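Local coordinates for putative cell invasion protein with MAC/Perforin domain (Bacteroides thetaiotaomicron VPI-5482, PDB 3KK7) that is of unconfirmed function but, as a membrane-attack complex/perforin family member from a gut symbiont, may act on membranes or in cell invasion, at residues S199-V202 with E203-Q206; Y359-H363 with M364-Y368; L130-G133 with P134-G138. All coordinates share one frame; numbering follows the deposited sequence.

Contact 1. Residues S199-V202 with E203-Q206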
ATOM      1  N   SER A 199       9.155   6.793  -9.596  1.00 27.79           N
ATOM      2  CA  SER A 199       8.925   7.567  -8.397  1.00 27.23           C
ATOM      3  C   SER A 199       9.258   6.640  -7.223  1.00 26.75           C
ATOM      4  O   SER A 199       9.596   5.464  -7.428  1.00 26.40           O
ATOM      5  CB  SER A 199       7.476   8.095  -8.355  1.00 27.05           C
ATOM      6  OG  SER A 199       6.526   7.063  -8.175  1.00 27.27           O
ATOM      7  N   SER A 200       9.215   7.194  -6.015  1.00 25.69           N
ATOM      8  CA  SER A 200       9.514   6.427  -4.828  1.00 25.30           C
ATOM      9  C   SER A 200       8.248   5.730  -4.411  1.00 24.78           C
ATOM     10  O   SER A 200       7.156   6.146  -4.772  1.00 25.35           O
ATOM     11  CB  SER A 200       9.998   7.335  -3.695  1.00 25.35           C
ATOM     12  OG  SER A 200       8.975   8.221  -3.268  1.00 25.50           O
HETATM   13  N   MSE A 201       8.382   4.667  -3.645  1.00 24.17           N
HETATM   14  CA  MSE A 201       7.221   3.993  -3.121  1.00 23.70           C
HETATM   15  C   MSE A 201       6.308   4.980  -2.353  1.00 23.94           C
HETATM   16  O   MSE A 201       5.056   4.890  -2.421  1.00 23.71           O
HETATM   17  CB  MSE A 201       7.672   2.825  -2.236  1.00 23.62           C
HETATM   18  CG  MSE A 201       6.530   2.008  -1.603  1.00 23.75           C
HETATM   19 SE   MSE A 201       5.338   1.215  -2.930  0.75 24.70          SE
HETATM   20  CE  MSE A 201       6.710   0.214  -3.922  1.00 22.58           C
ATOM     21  N   VAL A 202       6.934   5.897  -1.604  1.00 23.65           N
ATOM     22  CA  VAL A 202       6.204   6.921  -0.890  1.00 23.48           C
ATOM     23  C   VAL A 202       5.287   7.689  -1.851  1.00 23.75           C
ATOM     24  O   VAL A 202       4.094   7.846  -1.582  1.00 22.55           O
ATOM     25  CB  VAL A 202       7.148   7.905  -0.129  1.00 23.84           C
ATOM     26  CG1 VAL A 202       6.433   9.247   0.186  1.00 21.88           C
ATOM     27  CG2 VAL A 202       7.702   7.244   1.161  1.00 23.91           C
ATOM     28  N   GLU A 203       5.865   8.144  -2.967  1.00 24.24           N
ATOM     29  CA  GLU A 203       5.139   8.913  -3.991  1.00 24.26           C
ATOM     30  C   GLU A 203       4.033   8.087  -4.668  1.00 24.58           C
ATOM     31  O   GLU A 203       2.917   8.575  -4.890  1.00 24.25           O
ATOM     32  CB  GLU A 203       6.130   9.473  -5.027  1.00 24.62           C
ATOM     33  CG  GLU A 203       6.785  10.829  -4.607  1.00 25.47           C
ATOM     34  CD  GLU A 203       8.128  11.149  -5.300  1.00 27.49           C
ATOM     35  OE1 GLU A 203       8.579  10.384  -6.189  1.00 29.09           O
ATOM     36  OE2 GLU A 203       8.747  12.180  -4.932  1.00 29.71           O
ATOM     37  N   LEU A 204       4.347   6.827  -4.966  1.00 24.97           N
ATOM     38  CA  LEU A 204       3.406   5.914  -5.568  1.00 25.20           C
ATOM     39  C   LEU A 204       2.213   5.749  -4.632  1.00 25.68           C
ATOM     40  O   LEU A 204       1.068   5.786  -5.081  1.00 26.11           O
ATOM     41  CB  LEU A 204       4.096   4.570  -5.881  1.00 25.71           C
ATOM     42  CG  LEU A 204       3.362   3.436  -6.646  1.00 25.76           C
ATOM     43  CD1 LEU A 204       4.354   2.349  -7.105  1.00 24.68           C
ATOM     44  CD2 LEU A 204       2.213   2.824  -5.821  1.00 24.69           C
HETATM   45  N   MSE A 205       2.444   5.615  -3.332  1.00 25.96           N
HETATM   46  CA  MSE A 205       1.293   5.438  -2.419  1.00 26.45           C
HETATM   47  C   MSE A 205       0.485   6.713  -2.272  1.00 26.67           C
HETATM   48  O   MSE A 205      -0.721   6.661  -2.065  1.00 26.74           O
HETATM   49  CB  MSE A 205       1.692   4.880  -1.055  1.00 25.72           C
HETATM   50  CG  MSE A 205       2.219   3.478  -1.159  1.00 26.67           C
HETATM   51 SE   MSE A 205       3.193   2.821   0.398  0.75 28.27          SE
HETATM   52  CE  MSE A 205       1.666   2.530   1.622  1.00 17.44           C
ATOM     53  N   GLN A 206       1.135   7.854  -2.393  1.00 27.46           N
ATOM     54  CA  GLN A 206       0.410   9.128  -2.307  1.00 28.48           C
ATOM     55  C   GLN A 206      -0.574   9.275  -3.457  1.00 28.16           C
ATOM     56  O   GLN A 206      -1.685   9.743  -3.291  1.00 29.05           O
ATOM     57  CB  GLN A 206       1.359  10.297  -2.395  1.00 28.60           C
ATOM     58  CG  GLN A 206       2.259  10.449  -1.245  1.00 32.07           C
ATOM     59  CD  GLN A 206       3.366  11.493  -1.495  1.00 38.35           C
ATOM     60  OE1 GLN A 206       4.112  11.819  -0.560  1.00 43.54           O
ATOM     61  NE2 GLN A 206       3.488  12.010  -2.745  1.00 38.25           N
TER
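Glu203 folds its carboxylate back over the start of the helix, where OE1 lies 3.3 Å from Ser199 CB and receives the backbone N-H of Ser200. The Ser200 N to Glu203 OE1 bond is nearly straight (168° at the hydrogen) but long at 3.3 Å, and it reaches OE1 from above the carboxylate plane, 41° out of it. In Glu203, CG sits beside the residue's own backbone N (chi1 -85°) and the chain beyond is extended, which carries the acid back to the residues before the helix. The reciprocal bond runs from Glu203 N to Ser200 OG at 3.1 Å. Ser200 OG is tucked between its own N and carbonyl carbon; it also bonds to the carbonyl of Glu370. Ser199 OG turns instead to the carbonyl of Ala195, at the end of helix 190-198.

One turn on, the side chains meet obliquely. Met201 CG touches the selenium of Met205 at 4.0 Å, both residues being selenomethionine, and both pack on Tyr359 of helix 353-363. On another flank, Val202 CG1 lies 3.5 Å from OE1 of Gln206, whose extended chain passes Val202 O, with CG 3.2 Å from it. In the backbone, Leu204 N bonds to Ser200 O at 2.9 Å and Met205 N to Met201 O, the first i+4 rungs of the helix. Ser200 as N-cap and Glu203 three residues later, each side chain accepting the other's backbone N-H, make a capping box at the N-terminus of helix 201-208.

Contact 2. Residues Y359-H363 with M364-Y368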
ATOM      1  N   TYR A 359       7.146  -1.234   0.358  1.00 22.32           N
ATOM      2  CA  TYR A 359       5.729  -1.016   0.477  1.00 22.61           C
ATOM      3  C   TYR A 359       5.289  -1.380   1.891  1.00 23.22           C
ATOM      4  O   TYR A 359       4.668  -0.574   2.598  1.00 23.71           O
ATOM      5  CB  TYR A 359       4.910  -1.854  -0.545  1.00 22.74           C
ATOM      6  CG  TYR A 359       3.436  -1.945  -0.148  1.00 22.88           C
ATOM      7  CD1 TYR A 359       2.557  -0.905  -0.416  1.00 23.67           C
ATOM      8  CD2 TYR A 359       2.947  -3.028   0.558  1.00 21.53           C
ATOM      9  CE1 TYR A 359       1.217  -0.958  -0.006  1.00 22.83           C
ATOM     10  CE2 TYR A 359       1.627  -3.092   0.950  1.00 20.84           C
ATOM     11  CZ  TYR A 359       0.763  -2.046   0.677  1.00 23.39           C
ATOM     12  OH  TYR A 359      -0.576  -2.115   1.087  1.00 26.10           O
ATOM     13  N   ASN A 360       5.615  -2.592   2.302  1.00 23.34           N
ATOM     14  CA  ASN A 360       5.252  -3.053   3.644  1.00 23.98           C
ATOM     15  C   ASN A 360       5.842  -2.208   4.764  1.00 23.34           C
ATOM     16  O   ASN A 360       5.141  -1.808   5.717  1.00 23.36           O
ATOM     17  CB  ASN A 360       5.611  -4.534   3.830  1.00 24.23           C
ATOM     18  CG  ASN A 360       4.598  -5.440   3.171  1.00 26.10           C
ATOM     19  OD1 ASN A 360       3.453  -5.457   3.599  1.00 31.56           O
ATOM     20  ND2 ASN A 360       4.986  -6.156   2.117  1.00 23.99           N
ATOM     21  N   ASP A 361       7.111  -1.907   4.634  1.00 22.67           N
ATOM     22  CA  ASP A 361       7.779  -1.148   5.667  1.00 23.18           C
ATOM     23  C   ASP A 361       7.225   0.295   5.712  1.00 23.20           C
ATOM     24  O   ASP A 361       7.161   0.932   6.781  1.00 23.42           O
ATOM     25  CB  ASP A 361       9.302  -1.135   5.408  1.00 23.49           C
ATOM     26  CG  ASP A 361      10.023  -2.394   5.882  1.00 23.84           C
ATOM     27  OD1 ASP A 361       9.480  -3.194   6.684  1.00 23.22           O
ATOM     28  OD2 ASP A 361      11.197  -2.543   5.466  1.00 27.56           O
ATOM     29  N   THR A 362       6.819   0.821   4.559  1.00 23.02           N
ATOM     30  CA  THR A 362       6.380   2.207   4.511  1.00 22.41           C
ATOM     31  C   THR A 362       4.981   2.252   5.092  1.00 23.22           C
ATOM     32  O   THR A 362       4.660   3.125   5.895  1.00 23.65           O
ATOM     33  CB  THR A 362       6.428   2.752   3.095  1.00 22.28           C
ATOM     34  OG1 THR A 362       7.769   2.660   2.586  1.00 19.99           O
ATOM     35  CG2 THR A 362       5.952   4.186   3.044  1.00 22.82           C
ATOM     36  N   HIS A 363       4.158   1.275   4.724  1.00 23.60           N
ATOM     37  CA  HIS A 363       2.820   1.188   5.257  1.00 23.66           C
ATOM     38  C   HIS A 363       2.855   1.098   6.765  1.00 24.28           C
ATOM     39  O   HIS A 363       2.011   1.685   7.449  1.00 23.74           O
ATOM     40  CB  HIS A 363       2.127  -0.048   4.717  1.00 23.30           C
ATOM     41  CG  HIS A 363       0.804  -0.311   5.349  1.00 23.71           C
ATOM     42  ND1 HIS A 363      -0.253   0.576   5.257  1.00 25.28           N
ATOM     43  CD2 HIS A 363       0.363  -1.357   6.097  1.00 25.81           C
ATOM     44  CE1 HIS A 363      -1.291   0.081   5.916  1.00 27.84           C
ATOM     45  NE2 HIS A 363      -0.946  -1.099   6.425  1.00 28.11           N
HETATM   46  N   MSE A 364       3.822   0.334   7.280  1.00 24.85           N
HETATM   47  CA  MSE A 364       3.915   0.089   8.727  1.00 25.48           C
HETATM   48  C   MSE A 364       4.605   1.212   9.509  1.00 25.30           C
HETATM   49  O   MSE A 364       4.746   1.098  10.720  1.00 25.62           O
HETATM   50  CB  MSE A 364       4.665  -1.239   8.993  1.00 26.49           C
HETATM   51  CG  MSE A 364       3.825  -2.514   8.776  1.00 26.16           C
HETATM   52 SE   MSE A 364       2.272  -2.540   9.958  0.75 29.09          SE
HETATM   53  CE  MSE A 364       3.176  -2.454  11.726  1.00 25.23           C
ATOM     54  N   ASP A 365       5.018   2.286   8.823  1.00 25.22           N
ATOM     55  CA  ASP A 365       5.801   3.401   9.414  1.00 25.12           C
ATOM     56  C   ASP A 365       7.225   2.979   9.844  1.00 25.11           C
ATOM     57  O   ASP A 365       7.826   3.624  10.695  1.00 25.21           O
ATOM     58  CB  ASP A 365       5.067   4.112  10.580  1.00 24.75           C
ATOM     59  CG  ASP A 365       3.689   4.640  10.189  1.00 25.34           C
ATOM     60  OD1 ASP A 365       3.534   5.236   9.107  1.00 27.71           O
ATOM     61  OD2 ASP A 365       2.741   4.455  10.970  1.00 25.05           O
ATOM     62  N   PHE A 366       7.776   1.922   9.245  1.00 25.18           N
ATOM     63  CA  PHE A 366       9.174   1.540   9.515  1.00 25.40           C
ATOM     64  C   PHE A 366      10.203   2.275   8.613  1.00 24.87           C
ATOM     65  O   PHE A 366      11.345   2.471   9.007  1.00 25.02           O
ATOM     66  CB  PHE A 366       9.397   0.025   9.408  1.00 25.71           C
ATOM     67  CG  PHE A 366       8.575  -0.810  10.376  1.00 28.14           C
ATOM     68  CD1 PHE A 366       8.125  -2.090   9.985  1.00 28.93           C
ATOM     69  CD2 PHE A 366       8.240  -0.335  11.661  1.00 28.65           C
ATOM     70  CE1 PHE A 366       7.349  -2.879  10.865  1.00 30.33           C
ATOM     71  CE2 PHE A 366       7.480  -1.120  12.554  1.00 28.68           C
ATOM     72  CZ  PHE A 366       7.021  -2.390  12.157  1.00 29.22           C
ATOM     73  N   GLN A 367       9.804   2.683   7.421  1.00 24.26           N
ATOM     74  CA  GLN A 367      10.711   3.339   6.504  1.00 24.33           C
ATOM     75  C   GLN A 367       9.963   4.403   5.754  1.00 23.80           C
ATOM     76  O   GLN A 367       8.786   4.265   5.503  1.00 23.87           O
ATOM     77  CB  GLN A 367      11.230   2.339   5.472  1.00 24.92           C
ATOM     78  CG  GLN A 367      12.039   1.188   6.029  1.00 27.18           C
ATOM     79  CD  GLN A 367      13.415   1.610   6.479  1.00 30.94           C
ATOM     80  OE1 GLN A 367      14.074   2.426   5.824  1.00 33.39           O
ATOM     81  NE2 GLN A 367      13.869   1.047   7.598  1.00 32.83           N
ATOM     82  N   TYR A 368      10.649   5.461   5.365  1.00 23.73           N
ATOM     83  CA  TYR A 368      10.031   6.504   4.572  1.00 23.93           C
ATOM     84  C   TYR A 368      11.132   7.278   3.856  1.00 24.61           C
ATOM     85  O   TYR A 368      11.855   8.045   4.481  1.00 26.26           O
ATOM     86  CB  TYR A 368       9.200   7.411   5.483  1.00 23.81           C
ATOM     87  CG  TYR A 368       8.404   8.459   4.782  1.00 22.29           C
ATOM     88  CD1 TYR A 368       7.029   8.351   4.635  1.00 22.85           C
ATOM     89  CD2 TYR A 368       9.014   9.604   4.308  1.00 23.31           C
ATOM     90  CE1 TYR A 368       6.267   9.374   3.975  1.00 21.98           C
ATOM     91  CE2 TYR A 368       8.284  10.599   3.669  1.00 22.42           C
ATOM     92  CZ  TYR A 368       6.920  10.484   3.493  1.00 21.29           C
ATOM     93  OH  TYR A 368       6.257  11.496   2.833  1.00 21.93           O
TER
HETATM   94  O   HOH W   1       6.467   5.211   6.477  1.00 33.41           O
HETATM   95  O   HOH W   2       1.748   4.528   6.731  1.00 36.83           O
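Asp361 and Gln367 lie side by side and point the same way, Gln367 CG 3.6 Å from Asp361 CB, with the carboxylate and amide planes turned 49° apart. Both side chains also touch Leu467. Phe366 meets the same aspartate differently: the two side chains cross at about a right angle, and OD1 approaches the ring edge in its plane, 3.7 Å from CD1. One face of this ring carries Met364 CB, 3.6 Å above the plane and offset toward the rim.

In the backbone, Asp361 O accepts two N-H groups: Phe366 N at 2.7 Å, nearly in line with the carbonyl, and Gln367 N from well above the carbonyl plane. The bonds from Phe366 N to Asp361 O (6→1) and from Asp365 N to Thr362 O (5→2), with positive phi at Asp365 (67°), together form the Schellman motif that ends helix 353-363; the reversal brings Phe366 and Gln367 back against Asp361.

Beyond it the chain runs beside Thr362, whose CA-H points at Gln367 O (CA to O 3.3 Å, 158° at the hydrogen). A water donates to Thr362 O and Gln367 O, tying the helix end to the departing loop. Thr362 OG1, anti to its own carbonyl carbon, bonds back to the carbonyl of Arg358. The selenium of selenomethionine Met364 lies obliquely to the His363 ring, 5.3 Å from its centroid.

Contact 3. Residues L130-G133 with P134-G138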
ATOM      1  N   LEU A 130      -1.496  -5.159   9.058  1.00 23.17           N
ATOM      2  CA  LEU A 130      -2.235  -3.939   8.781  1.00 23.13           C
ATOM      3  C   LEU A 130      -1.919  -2.834   9.793  1.00 23.16           C
ATOM      4  O   LEU A 130      -1.997  -3.039  10.986  1.00 23.25           O
ATOM      5  CB  LEU A 130      -3.741  -4.238   8.735  1.00 22.29           C
ATOM      6  CG  LEU A 130      -4.621  -3.055   8.406  1.00 22.24           C
ATOM      7  CD1 LEU A 130      -4.246  -2.444   7.039  1.00 20.10           C
ATOM      8  CD2 LEU A 130      -6.051  -3.489   8.486  1.00 21.37           C
ATOM      9  N   ASN A 131      -1.542  -1.668   9.282  1.00 23.94           N
ATOM     10  CA  ASN A 131      -1.392  -0.471  10.077  1.00 23.78           C
ATOM     11  C   ASN A 131      -2.706   0.286  10.017  1.00 24.18           C
ATOM     12  O   ASN A 131      -3.077   0.785   8.974  1.00 24.82           O
ATOM     13  CB  ASN A 131      -0.267   0.414   9.539  1.00 23.65           C
ATOM     14  CG  ASN A 131      -0.004   1.647  10.443  1.00 22.83           C
ATOM     15  OD1 ASN A 131      -0.708   1.839  11.421  1.00 20.89           O
ATOM     16  ND2 ASN A 131       0.995   2.475  10.100  1.00 16.82           N
ATOM     17  N   LEU A 132      -3.392   0.382  11.147  1.00 24.87           N
ATOM     18  CA  LEU A 132      -4.653   1.090  11.238  1.00 24.75           C
ATOM     19  C   LEU A 132      -4.531   2.607  11.389  1.00 25.59           C
ATOM     20  O   LEU A 132      -5.518   3.311  11.163  1.00 25.97           O
ATOM     21  CB  LEU A 132      -5.466   0.524  12.394  1.00 24.51           C
ATOM     22  CG  LEU A 132      -6.016  -0.886  12.182  1.00 23.90           C
ATOM     23  CD1 LEU A 132      -6.559  -1.451  13.479  1.00 19.06           C
ATOM     24  CD2 LEU A 132      -7.116  -0.859  11.051  1.00 25.05           C
ATOM     25  N   GLY A 133      -3.342   3.109  11.753  1.00 25.98           N
ATOM     26  CA  GLY A 133      -3.116   4.549  11.942  1.00 26.39           C
ATOM     27  C   GLY A 133      -3.692   5.436  10.840  1.00 27.23           C
ATOM     28  O   GLY A 133      -4.472   6.357  11.099  1.00 27.29           O
ATOM     29  N   PRO A 134      -3.344   5.143   9.582  1.00 28.28           N
ATOM     30  CA  PRO A 134      -3.851   6.019   8.502  1.00 28.75           C
ATOM     31  C   PRO A 134      -5.370   6.004   8.343  1.00 28.32           C
ATOM     32  O   PRO A 134      -5.978   7.060   8.106  1.00 28.47           O
ATOM     33  CB  PRO A 134      -3.143   5.494   7.255  1.00 28.85           C
ATOM     34  CG  PRO A 134      -1.887   4.782   7.820  1.00 29.36           C
ATOM     35  CD  PRO A 134      -2.340   4.177   9.104  1.00 28.18           C
ATOM     36  N   PHE A 135      -5.979   4.836   8.504  1.00 27.57           N
ATOM     37  CA  PHE A 135      -7.422   4.761   8.466  1.00 27.25           C
ATOM     38  C   PHE A 135      -8.018   5.631   9.573  1.00 27.67           C
ATOM     39  O   PHE A 135      -8.910   6.423   9.324  1.00 27.59           O
ATOM     40  CB  PHE A 135      -7.909   3.330   8.614  1.00 26.86           C
ATOM     41  CG  PHE A 135      -9.382   3.229   8.737  1.00 25.54           C
ATOM     42  CD1 PHE A 135     -10.188   3.586   7.670  1.00 26.53           C
ATOM     43  CD2 PHE A 135      -9.970   2.812   9.923  1.00 26.37           C
ATOM     44  CE1 PHE A 135     -11.558   3.532   7.770  1.00 27.19           C
ATOM     45  CE2 PHE A 135     -11.345   2.744  10.053  1.00 26.09           C
ATOM     46  CZ  PHE A 135     -12.149   3.112   8.984  1.00 27.60           C
ATOM     47  N   LYS A 136      -7.511   5.485  10.795  1.00 27.85           N
ATOM     48  CA  LYS A 136      -8.058   6.233  11.942  1.00 27.48           C
ATOM     49  C   LYS A 136      -7.828   7.738  11.783  1.00 26.79           C
ATOM     50  O   LYS A 136      -8.686   8.558  12.131  1.00 25.66           O
ATOM     51  CB  LYS A 136      -7.445   5.748  13.256  1.00 27.16           C
ATOM     52  CG  LYS A 136      -7.747   4.322  13.587  1.00 27.70           C
ATOM     53  CD  LYS A 136      -7.000   3.836  14.814  1.00 26.70           C
ATOM     54  CE  LYS A 136      -7.426   2.403  15.137  1.00 26.80           C
ATOM     55  NZ  LYS A 136      -6.600   1.793  16.215  1.00 25.61           N
ATOM     56  N   PHE A 137      -6.663   8.078  11.250  1.00 26.59           N
ATOM     57  CA  PHE A 137      -6.331   9.465  10.983  1.00 26.98           C
ATOM     58  C   PHE A 137      -7.304  10.082   9.976  1.00 25.77           C
ATOM     59  O   PHE A 137      -7.795  11.170  10.179  1.00 25.37           O
ATOM     60  CB  PHE A 137      -4.887   9.590  10.473  1.00 27.77           C
ATOM     61  CG  PHE A 137      -4.504  11.016  10.053  1.00 30.99           C
ATOM     62  CD1 PHE A 137      -4.089  11.949  11.004  1.00 33.10           C
ATOM     63  CD2 PHE A 137      -4.601  11.415   8.726  1.00 32.44           C
ATOM     64  CE1 PHE A 137      -3.774  13.235  10.642  1.00 34.76           C
ATOM     65  CE2 PHE A 137      -4.277  12.714   8.350  1.00 34.70           C
ATOM     66  CZ  PHE A 137      -3.863  13.626   9.314  1.00 35.01           C
ATOM     67  N   GLY A 138      -7.580   9.360   8.899  1.00 25.67           N
ATOM     68  CA  GLY A 138      -8.487   9.822   7.860  1.00 25.08           C
ATOM     69  C   GLY A 138      -9.897  10.005   8.361  1.00 24.89           C
ATOM     70  O   GLY A 138     -10.585  10.950   7.984  1.00 25.36           O
TER
HETATM   71  O   HOH W   3      -4.637   2.497   7.727  1.00 25.35           O
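Pro134 sets its ring against the side-chain amide of Asn131, the two crossing at about a right angle, with CD 3.7 Å from both CG and OD1 of the amide. Having no N-H, the proline costs nothing in hydrogen bonding in this first turn. The same amide caps the turn: Asn131 OD1 accepts Gly133 N at 2.9 Å, the donor lying 47° out of the carbonyl plane and the bond bent to 150°. With CG opposite the Asn131 backbone N (chi1 -175°), the amide lies beside the start of the helix, and ND2 is left to bond to Asp365 OD2 and His363 O. Replacing Asn131 with an alanine would probably leave Gly133 N without its capping acceptor and break the amide's tie to Asp365 and His363.

Phe135 comes next. Its N-H is taken by a water at 2.8 Å that also donates to Asn131 O, so water bridges the loop to the helix. Its CB lies 3.5 Å from Leu132 O, while the ring leads away to stack with Phe120.

Lys136 N bonds to Leu132 O at 3.0 Å, nearly in line with the carbonyl. Its extended side chain then runs back past Leu132, CG 3.4 Å from Leu132 O and CE 3.9 Å from Leu132 CB, and brings NZ to a salt bridge with Asp112.

Phe137 N closes the following rung on Gly133 O at 2.8 Å, its CB also close to that oxygen. Gly138 N continues the ladder on Pro134 O. The bond from Gly133 N to Asn131 OD1 makes an Asx turn that caps the start of helix 133-146 in the MACPF region, with Pro134 in the first turn.

In the fold
Along the chain the order is contact 3, contact 1, contact 2, all within the MACPF family region. Contacts 1 and 3 mark the starts of helices 201-208 and 133-146, contact 2 the end of helix 353-363. Centres of contacts 1 and 2 are about 11 Å apart, and they touch through side-chain packing of helix 201-208 on helix 353-363 and the loop after it, with Val202 against Thr362 and Tyr368. Contacts 2 and 3, centres about 13 Å apart, are joined by probable hydrogen bonds from Asn131 and by Leu130 against His363. Contacts 1 and 3 stay about 7 Å apart at their nearest atoms. The C-terminal end of helix 353-363 and its turn thus bridge two helix starts that do not touch each other.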